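Local coordinates for nucleoside diphosphate kinase family protein (Babesia bovis, PDB 3JS9) that probably transfers the terminal phosphate of ATP to nucleoside diphosphates, through a phosphohistidine intermediate and with magnesium as cofactor, at residues M15-G20 and N118-H123; A43-P48 and H75-C80. All coordinates share one frame; numbering follows the deposited sequence.

Contact 1. Residues M15-G20 and N118-H123; sequences MVKPDG and NFNIVH. With SO4 (sulfate ion), chain G.
Lys17 NZ donates to Asn120 OD1 at 2.6 Å, and the amide oxygen receives the ammonium in its own plane, on a lone pair. O4 of a sulfate ion also takes a hydrogen bond from NZ, so close that its exact length is doubtful. The lysine chain reaches this point fully extended beyond CG, its CE passing Val122 O and His123 CB. Asn120 suits the far end because its amide serves both ways: ND2 donates to Thr99 O while OD1 accepts from the lysine. The sulfate, probably from the crystallisation liquor, is also held by His123, whose ND1 lies 3.0 Å from O1 in a hydrogen bond and makes a weaker one to O3, with sulfur in the ring plane at the edge. The ring's NE2 is hydrogen-bonded to Glu134, which would help to hold the ring with ND1 toward the sulfate.

This is part of the predicted ATP site of the nucleoside diphosphate kinase fold, and His123 is the predicted phosphohistidine; the sulfate is consistent with a phosphate position. The histidine stands on strand 122-124, paired antiparallel with strand 10-16: Met15 N reaches His123 O at 2.8 Å, and His123 N returns to Met15 O. Lys17, at the N-cap of helix 18-22, adds one more backbone bond just past the paired strands, its N 2.9 Å from Ile121 O. Gly20 fits where the helix passes this oxygen, since a CB there would collide with Ile121 O and Val16 CG1.

Asp19 has CG between backbone N and carbonyl carbon (chi1 52°), and its OD2 accepts the N-H of Ile121 (N to OD2 2.7 Å) on the syn side, 20° out of the carboxylate plane. An acidic side chain thus satisfies a backbone N-H in the loop before strand 122-124. Asp19 CB lies 3.9 Å from Phe119 CD1, and Trp154 of a second subunit packs against Asp19.

Contact 2. Residues A43-P48 and H75-C80; sequences AKFEHP and HGPVFC. With SO4 (sulfate ion), chain D.
Phe45 lays its ring beside Pro77, CZ 3.7 Å from Pro77 CB, and the two side chains point the same way. This is the apolar centre of an antiparallel pairing in the four-stranded sheet of the nucleoside diphosphate kinase fold, where segments 43-46 and 78-80 run at 164°. With CG anti to the backbone N (chi1 -168°), the Phe45 ring is carried to Pro77 and Val78 O. Phe45 CB lies 4.2 Å from Phe79 CD2. Phe45 is buried among Val21, Ile26 and, edge-to-face, Trp147 of a third subunit, where an apolar ring can fill the space.

On the face of Val78, Pro48 CG rests 3.8 Å from Val78 CG2, and Trp138 of helix 128-138 packs on Pro48, Glu46 and Cys80. Four backbone bonds tie the strands, two between Lys44 and Cys80 and two between Glu46 and Val78. Gly76 takes a positive phi after helix 66-75, and a CB there would strike Pro48 CD; the peptide before Pro77 is cis. Lys44 NZ finds its acceptors in Gln143 and Trp138 O. At the polar edge a sulfate joins His47 and His75. His75 O sits over one face of the His47 ring, and His47 NE2 donates to sulfate O2 at 2.8 Å.

The two contacts lie about 11 Å apart, centre to centre, in one antiparallel sheet ordered 39-46, 78-85, 10-16, 122-124. Contact 2 joins the first two strands and contact 1 the last two, so the seam between them is the pairing of 78-85 with 10-16, where Val16 N lies 2.8 Å from Phe79 O, probably hydrogen-bonded. Along the chain, residues 15-20 come first, then 43-48 and 75-80, and 118-123 last. Pro18 packs on Pro77 and Val78. Contact 1 carries the predicted phosphohistidine and two predicted ATP-binding residues. Both contacts touch other subunits; contact 2 includes strand 39-46, outermost within this chain, where a third subunit bonds to its backbone.

Contact 1. Residues M15-G20 and N118-H123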
loop_
_atom_site.group_PDB
_atom_site.type_symbol
_atom_site.label_atom_id
_atom_site.label_comp_id
_atom_site.label_asym_id
_atom_site.label_seq_id
_atom_site.Cartn_x
_atom_site.Cartn_y
_atom_site.Cartn_z
ATOM N N MET A 15 -0.549 -8.167 -20.872
ATOM C CA MET A 15 -0.809 -6.902 -21.525
ATOM C C MET A 15 -1.855 -6.037 -20.805
ATOM O O MET A 15 -3.031 -6.420 -20.643
ATOM C CB MET A 15 -1.201 -7.130 -22.991
ATOM C CG MET A 15 -1.460 -5.829 -23.759
ATOM S SD MET A 15 -1.871 -6.000 -25.530
ATOM C CE MET A 15 -3.258 -7.172 -25.430
ATOM N N VAL A 16 -1.433 -4.872 -20.353
ATOM C CA VAL A 16 -2.389 -3.929 -19.809
ATOM C C VAL A 16 -3.137 -3.360 -21.011
ATOM O O VAL A 16 -2.508 -2.796 -21.923
ATOM C CB VAL A 16 -1.711 -2.782 -19.043
ATOM C CG1 VAL A 16 -2.772 -1.862 -18.421
ATOM C CG2 VAL A 16 -0.797 -3.357 -18.005
ATOM N N LYS A 17 -4.465 -3.486 -20.996
ATOM C CA LYS A 17 -5.280 -3.098 -22.131
ATOM C C LYS A 17 -5.684 -1.640 -21.960
ATOM O O LYS A 17 -5.427 -1.048 -20.901
ATOM C CB LYS A 17 -6.520 -3.968 -22.198
ATOM C CG LYS A 17 -6.298 -5.454 -22.426
ATOM C CD LYS A 17 -7.669 -6.083 -22.353
ATOM C CE LYS A 17 -7.651 -7.566 -22.261
ATOM N NZ LYS A 17 -9.105 -7.952 -22.190
ATOM N N PRO A 18 -6.345 -1.057 -22.986
ATOM C CA PRO A 18 -6.616 0.384 -22.890
ATOM C C PRO A 18 -7.358 0.833 -21.636
ATOM O O PRO A 18 -7.093 1.945 -21.151
ATOM C CB PRO A 18 -7.442 0.670 -24.153
ATOM C CG PRO A 18 -6.893 -0.313 -25.160
ATOM C CD PRO A 18 -6.606 -1.579 -24.350
ATOM N N ASP A 19 -8.293 0.023 -21.128
ATOM C CA ASP A 19 -9.048 0.404 -19.940
ATOM C C ASP A 19 -8.096 0.418 -18.731
ATOM O O ASP A 19 -8.145 1.343 -17.904
ATOM C CB ASP A 19 -10.289 -0.495 -19.733
ATOM C CG ASP A 19 -9.951 -1.995 -19.754
ATOM O OD1 ASP A 19 -9.238 -2.432 -20.684
ATOM O OD2 ASP A 19 -10.373 -2.733 -18.843
ATOM N N GLY A 20 -7.192 -0.571 -18.650
ATOM C CA GLY A 20 -6.114 -0.542 -17.642
ATOM C C GLY A 20 -5.333 0.779 -17.679
ATOM O O GLY A 20 -5.078 1.415 -16.634
ATOM N N ASN A 118 -15.978 -6.949 -20.670
ATOM C CA ASN A 118 -15.526 -6.083 -21.765
ATOM C C ASN A 118 -14.375 -5.177 -21.340
ATOM O O ASN A 118 -13.633 -4.663 -22.201
ATOM C CB ASN A 118 -16.672 -5.204 -22.262
ATOM C CG ASN A 118 -17.457 -5.843 -23.392
ATOM O OD1 ASN A 118 -17.249 -7.019 -23.747
ATOM N ND2 ASN A 118 -18.366 -5.051 -23.987
ATOM N N PHE A 119 -14.263 -4.949 -20.018
ATOM C CA PHE A 119 -13.300 -3.999 -19.455
ATOM C C PHE A 119 -12.535 -4.652 -18.322
ATOM O O PHE A 119 -12.570 -4.203 -17.176
ATOM C CB PHE A 119 -14.007 -2.720 -18.996
ATOM C CG PHE A 119 -14.620 -1.938 -20.114
ATOM C CD1 PHE A 119 -13.824 -1.381 -21.120
ATOM C CD2 PHE A 119 -16.008 -1.746 -20.181
ATOM C CE1 PHE A 119 -14.397 -0.621 -22.175
ATOM C CE2 PHE A 119 -16.591 -0.989 -21.223
ATOM C CZ PHE A 119 -15.789 -0.425 -22.211
ATOM N N ASN A 120 -11.826 -5.723 -18.660
ATOM C CA ASN A 120 -11.192 -6.531 -17.648
ATOM C C ASN A 120 -9.694 -6.296 -17.526
ATOM O O ASN A 120 -8.918 -7.205 -17.144
ATOM C CB ASN A 120 -11.568 -7.995 -17.827
ATOM C CG ASN A 120 -11.052 -8.593 -19.121
ATOM O OD1 ASN A 120 -10.557 -7.884 -20.025
ATOM N ND2 ASN A 120 -11.160 -9.921 -19.218
ATOM N N ILE A 121 -9.317 -5.050 -17.845
ATOM C CA ILE A 121 -8.051 -4.442 -17.432
ATOM C C ILE A 121 -6.796 -4.958 -18.154
ATOM O O ILE A 121 -5.936 -4.155 -18.570
ATOM C CB ILE A 121 -7.752 -4.606 -15.896
ATOM C CG1 ILE A 121 -8.981 -4.334 -15.000
ATOM C CG2 ILE A 121 -6.487 -3.805 -15.501
ATOM C CD1 ILE A 121 -9.547 -3.047 -15.166
ATOM N N VAL A 122 -6.667 -6.284 -18.252
ATOM C CA VAL A 122 -5.368 -6.863 -18.515
ATOM C C VAL A 122 -5.524 -8.203 -19.215
ATOM O O VAL A 122 -6.496 -8.924 -18.965
ATOM C CB VAL A 122 -4.579 -7.053 -17.178
ATOM C CG1 VAL A 122 -5.254 -8.139 -16.317
ATOM C CG2 VAL A 122 -3.128 -7.435 -17.445
ATOM N N HIS A 123 -4.569 -8.541 -20.077
ATOM C CA HIS A 123 -4.566 -9.842 -20.741
ATOM C C HIS A 123 -3.432 -10.673 -20.168
ATOM O O HIS A 123 -2.326 -10.150 -19.971
ATOM C CB HIS A 123 -4.380 -9.700 -22.282
ATOM C CG HIS A 123 -3.852 -10.945 -22.928
ATOM N ND1 HIS A 123 -4.677 -11.923 -23.443
ATOM C CD2 HIS A 123 -2.589 -11.428 -23.039
ATOM C CE1 HIS A 123 -3.945 -12.941 -23.869
ATOM N NE2 HIS A 123 -2.676 -12.661 -23.644
HETATM S S SO4 G . -8.160 -11.194 -23.517
HETATM O O1 SO4 G . -7.498 -12.074 -22.542
HETATM O O2 SO4 G . -8.931 -12.022 -24.415
HETATM O O3 SO4 G . -7.292 -10.349 -24.354
HETATM O O4 SO4 G . -9.021 -10.353 -22.725
HETATM O O HOH W 1 -10.516 -4.931 -21.789
#

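Contact 2. Residues A43-P48 and H75-C80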
loop_
_atom_site.group_PDB
_atom_site.type_symbol
_atom_site.label_atom_id
_atom_site.label_comp_id
_atom_site.label_asym_id
_atom_site.label_seq_id
_atom_site.Cartn_x
_atom_site.Cartn_y
_atom_site.Cartn_z
ATOM N N ALA A 43 9.302 -5.256 -21.939
ATOM C CA ALA A 43 8.180 -4.398 -21.636
ATOM C C ALA A 43 8.256 -3.229 -22.581
ATOM O O ALA A 43 9.371 -2.822 -22.931
ATOM C CB ALA A 43 8.273 -3.908 -20.192
ATOM N N LYS A 44 7.101 -2.694 -22.989
ATOM C CA LYS A 44 7.024 -1.417 -23.733
ATOM C C LYS A 44 5.598 -0.858 -23.768
ATOM O O LYS A 44 4.635 -1.605 -23.848
ATOM C CB LYS A 44 7.504 -1.592 -25.181
ATOM C CG LYS A 44 6.745 -2.673 -25.943
ATOM C CD LYS A 44 7.209 -2.795 -27.354
ATOM C CE LYS A 44 6.562 -3.978 -28.055
ATOM N NZ LYS A 44 7.334 -4.341 -29.306
ATOM N N PHE A 45 5.482 0.468 -23.715
ATOM C CA PHE A 45 4.225 1.173 -23.918
ATOM C C PHE A 45 4.078 1.319 -25.450
ATOM O O PHE A 45 5.038 1.654 -26.118
ATOM C CB PHE A 45 4.355 2.563 -23.267
ATOM C CG PHE A 45 3.062 3.332 -23.129
ATOM C CD1 PHE A 45 1.882 2.707 -22.681
ATOM C CD2 PHE A 45 3.037 4.693 -23.405
ATOM C CE1 PHE A 45 0.716 3.412 -22.521
ATOM C CE2 PHE A 45 1.849 5.437 -23.254
ATOM C CZ PHE A 45 0.687 4.795 -22.804
ATOM N N GLU A 46 2.899 1.076 -26.002
ATOM C CA GLU A 46 2.699 1.249 -27.445
ATOM C C GLU A 46 1.255 1.484 -27.897
ATOM O O GLU A 46 0.280 1.212 -27.160
ATOM C CB GLU A 46 3.289 0.085 -28.235
ATOM C CG GLU A 46 2.355 -1.056 -28.453
ATOM C CD GLU A 46 2.989 -2.140 -29.294
ATOM O OE1 GLU A 46 4.207 -2.040 -29.600
ATOM O OE2 GLU A 46 2.283 -3.108 -29.643
ATOM N N HIS A 47 1.156 2.027 -29.113
ATOM C CA HIS A 47 -0.076 2.057 -29.893
ATOM C C HIS A 47 0.035 0.908 -30.901
ATOM O O HIS A 47 0.756 1.012 -31.871
ATOM C CB HIS A 47 -0.154 3.396 -30.612
ATOM C CG HIS A 47 -1.418 3.608 -31.384
ATOM N ND1 HIS A 47 -2.154 4.773 -31.289
ATOM C CD2 HIS A 47 -2.072 2.818 -32.271
ATOM C CE1 HIS A 47 -3.215 4.681 -32.071
ATOM N NE2 HIS A 47 -3.189 3.505 -32.676
ATOM N N PRO A 48 -0.670 -0.192 -30.677
ATOM C CA PRO A 48 -0.557 -1.365 -31.554
ATOM C C PRO A 48 -1.097 -1.103 -32.980
ATOM O O PRO A 48 -1.918 -0.190 -33.187
ATOM C CB PRO A 48 -1.464 -2.406 -30.886
ATOM C CG PRO A 48 -2.025 -1.760 -29.686
ATOM C CD PRO A 48 -1.843 -0.280 -29.799
ATOM N N HIS A 75 -6.923 0.862 -31.183
ATOM C CA HIS A 75 -7.000 2.278 -30.823
ATOM C C HIS A 75 -6.021 2.589 -29.693
ATOM O O HIS A 75 -5.520 3.720 -29.609
ATOM C CB HIS A 75 -8.416 2.729 -30.474
ATOM C CG HIS A 75 -8.513 4.183 -30.126
ATOM N ND1 HIS A 75 -8.210 5.185 -31.025
ATOM C CD2 HIS A 75 -8.879 4.808 -28.978
ATOM C CE1 HIS A 75 -8.388 6.364 -30.450
ATOM N NE2 HIS A 75 -8.793 6.165 -29.206
ATOM N N GLY A 76 -5.780 1.584 -28.839
ATOM C CA GLY A 76 -4.799 1.629 -27.771
ATOM C C GLY A 76 -5.057 2.714 -26.758
ATOM O O GLY A 76 -6.203 3.215 -26.625
ATOM N N PRO A 77 -4.021 3.085 -26.006
ATOM C CA PRO A 77 -2.697 2.485 -25.943
ATOM C C PRO A 77 -2.714 1.200 -25.097
ATOM O O PRO A 77 -3.707 0.940 -24.397
ATOM C CB PRO A 77 -1.885 3.558 -25.225
ATOM C CG PRO A 77 -2.868 4.261 -24.400
ATOM C CD PRO A 77 -4.150 4.242 -25.106
ATOM N N VAL A 78 -1.650 0.404 -25.172
ATOM C CA VAL A 78 -1.531 -0.789 -24.341
ATOM C C VAL A 78 -0.160 -0.841 -23.713
ATOM O O VAL A 78 0.756 -0.193 -24.204
ATOM C CB VAL A 78 -1.824 -2.119 -25.140
ATOM C CG1 VAL A 78 -3.207 -2.055 -25.785
ATOM C CG2 VAL A 78 -0.727 -2.410 -26.197
ATOM N N PHE A 79 0.003 -1.612 -22.635
ATOM C CA PHE A 79 1.334 -1.809 -22.078
ATOM C C PHE A 79 1.684 -3.277 -22.110
ATOM O O PHE A 79 0.983 -4.090 -21.508
ATOM C CB PHE A 79 1.438 -1.207 -20.679
ATOM C CG PHE A 79 2.821 -1.289 -20.074
ATOM C CD1 PHE A 79 3.191 -2.382 -19.312
ATOM C CD2 PHE A 79 3.732 -0.249 -20.236
ATOM C CE1 PHE A 79 4.458 -2.451 -18.755
ATOM C CE2 PHE A 79 5.009 -0.317 -19.675
ATOM C CZ PHE A 79 5.375 -1.405 -18.951
ATOM N N CYS A 80 2.767 -3.608 -22.823
ATOM C CA CYS A 80 3.160 -4.985 -23.138
ATOM C C CYS A 80 4.280 -5.445 -22.253
ATOM O O CYS A 80 5.223 -4.684 -22.028
ATOM C CB CYS A 80 3.670 -5.086 -24.577
ATOM S SG CYS A 80 2.634 -4.314 -25.857
HETATM S S SO4 D . -6.493 4.627 -34.302
HETATM O O1 SO4 D . -7.661 3.863 -33.858
HETATM O O2 SO4 D . -5.372 3.693 -34.370
HETATM O O3 SO4 D . -6.756 5.226 -35.607
HETATM O O4 SO4 D . -6.227 5.744 -33.391
#